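Local structure of CaaX farnesyltransferase beta subunit Ram1 (Aspergillus fumigatus, 4L9P) at residues 409-412 against 413-417. The protein is the probable peptide-binding beta subunit of a heterodimeric, zinc-dependent enzyme that transfers a farnesyl group to the cysteine of CaaX proteins. Residues are numbered along the deposited sequence; the frame is centred on the assembly and turned at random. Where two conformers were deposited one is given.
Sequences YILS and CCQCK
The side-chain amide nitrogen of Gln415, NE2, is shared by two backbone carbonyls. Gln415 NE2 gives one hydrogen to Leu411 O at 2.9 Å, with a nearly straight N-H...O angle of 174°, and is also hydrogen-bonded to Ala123 O. The Leu411 bond lies in the plane of the carbonyl, on a lone pair, and almost in the plane of the glutamine amide. Glutamine suits this place because its long chain, extended beyond CG, reaches back to a carbonyl left at the end of a helix, while its other end, OE1, accepts hydrogen bonds from His129 NE2 and Gln125 N. The Leu411 and Gln415 side chains lie side by side, pointing the same way, and Leu411 CD2 rests 3.8 Å from Gln415 NE2; leucine adds an apolar flank here.

Helix 403-413, part of the alpha-alpha toroid of the prenyltransferase beta subunit, ends here. Its last turn is carried by Cys413 N to Tyr409 O at 3.0 Å and Cys414 N to Ile410 O at 3.1 Å. Beyond it, a water hydrogen-bonds Ser412 O and Gln415 O, bridging the helix end to the departing chain.

Along the flank of this turn the Tyr409 ring meets two cysteines. With CG anti to the backbone N (chi1 -172°), the ring reaches along the chain toward the residues that follow. Cys414 SG makes an oblique sulfur-aromatic contact with the Tyr409 ring, 3.8 Å from its centroid and 33° off its normal; a compact, polarisable sulfur can pack this closely. Cys413 contributes mainly an apolar contact, its CB 3.7 Å from Tyr409 CD1. Tyrosine offers both a flat ring for the sulfur and a hydroxyl that hydrogen-bonds Asp423 O, and its side chain lies about 6 Å from that of the zinc ligand Asp365.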
loop_
_atom_site.group_PDB
_atom_site.type_symbol
_atom_site.label_atom_id
_atom_site.label_comp_id
_atom_site.label_asym_id
_atom_site.label_seq_id
_atom_site.Cartn_x
_atom_site.Cartn_y
_atom_site.Cartn_z
ATOM N N TYR B 409 -18.375 -5.545 -6.296
ATOM C CA TYR B 409 -17.742 -6.130 -5.156
ATOM C C TYR B 409 -18.029 -5.356 -3.886
ATOM O O TYR B 409 -18.358 -5.931 -2.868
ATOM C CB TYR B 409 -16.227 -6.141 -5.408
ATOM C CG TYR B 409 -15.467 -6.932 -4.319
ATOM C CD1 TYR B 409 -15.759 -8.300 -4.073
ATOM C CD2 TYR B 409 -14.627 -6.232 -3.415
ATOM C CE1 TYR B 409 -15.170 -8.966 -3.028
ATOM C CE2 TYR B 409 -13.973 -6.916 -2.364
ATOM C CZ TYR B 409 -14.314 -8.249 -2.142
ATOM O OH TYR B 409 -13.763 -8.929 -1.083
ATOM N N ILE B 410 -17.952 -4.032 -3.929
ATOM C CA ILE B 410 -18.197 -3.273 -2.699
ATOM C C ILE B 410 -19.642 -3.387 -2.233
ATOM O O ILE B 410 -19.894 -3.734 -1.060
ATOM C CB ILE B 410 -17.854 -1.786 -2.955
ATOM C CG1 ILE B 410 -16.324 -1.604 -3.212
ATOM C CG2 ILE B 410 -18.313 -0.906 -1.749
ATOM C CD1 ILE B 410 -15.977 -0.245 -3.773
ATOM N N LEU B 411 -20.596 -3.141 -3.136
ATOM C CA LEU B 411 -21.997 -3.098 -2.683
ATOM C C LEU B 411 -22.597 -4.479 -2.477
ATOM O O LEU B 411 -23.424 -4.648 -1.525
ATOM C CB LEU B 411 -22.862 -2.279 -3.658
ATOM C CG LEU B 411 -22.501 -0.800 -3.683
ATOM C CD1 LEU B 411 -23.382 -0.050 -4.775
ATOM C CD2 LEU B 411 -22.695 -0.142 -2.294
ATOM N N SER B 412 -22.263 -5.442 -3.341
ATOM C CA SER B 412 -22.852 -6.794 -3.212
ATOM C C SER B 412 -22.129 -7.638 -2.184
ATOM O O SER B 412 -22.772 -8.478 -1.513
ATOM C CB SER B 412 -22.875 -7.558 -4.538
ATOM O OG SER B 412 -23.667 -6.882 -5.519
ATOM N N CYS B 413 -20.786 -7.437 -2.014
ATOM C CA CYS B 413 -20.000 -8.383 -1.230
ATOM C C CYS B 413 -19.413 -7.816 0.041
ATOM O O CYS B 413 -19.082 -8.601 0.961
ATOM C CB CYS B 413 -18.835 -8.966 -2.039
ATOM S SG CYS B 413 -19.375 -9.925 -3.471
ATOM N N CYS B 414 -19.236 -6.489 0.144
ATOM C CA CYS B 414 -18.463 -5.951 1.293
ATOM C C CYS B 414 -19.330 -5.250 2.315
ATOM O O CYS B 414 -18.794 -4.704 3.280
ATOM C CB CYS B 414 -17.389 -4.973 0.814
ATOM S SG CYS B 414 -16.073 -5.810 -0.127
ATOM N N GLN B 415 -20.657 -5.248 2.156
ATOM C CA GLN B 415 -21.488 -4.643 3.188
ATOM C C GLN B 415 -21.937 -5.638 4.249
ATOM O O GLN B 415 -22.458 -6.716 3.932
ATOM C CB GLN B 415 -22.758 -4.034 2.573
ATOM C CG GLN B 415 -22.440 -2.964 1.506
ATOM C CD GLN B 415 -23.711 -2.160 1.202
ATOM O OE1 GLN B 415 -24.008 -1.205 1.936
ATOM N NE2 GLN B 415 -24.394 -2.531 0.148
ATOM N N CYS B 416 -21.759 -5.280 5.513
ATOM C CA CYS B 416 -22.218 -6.131 6.621
ATOM C C CYS B 416 -23.611 -5.728 7.047
ATOM O O CYS B 416 -23.894 -4.553 7.275
ATOM C CB CYS B 416 -21.274 -5.997 7.807
ATOM S SG CYS B 416 -19.634 -6.405 7.298
ATOM N N LYS B 417 -24.477 -6.716 7.211
ATOM C CA LYS B 417 -25.881 -6.436 7.434
ATOM C C LYS B 417 -26.120 -5.552 8.657
ATOM O O LYS B 417 -27.121 -4.828 8.699
ATOM C CB LYS B 417 -26.642 -7.744 7.540
ATOM C CG LYS B 417 -26.339 -8.579 8.745
ATOM C CD LYS B 417 -27.159 -9.885 8.757
ATOM C CE LYS B 417 -26.747 -10.814 9.918
ATOM N NZ LYS B 417 -27.374 -12.208 9.760
HETATM O O HOH W 1 -22.352 -7.461 1.204
#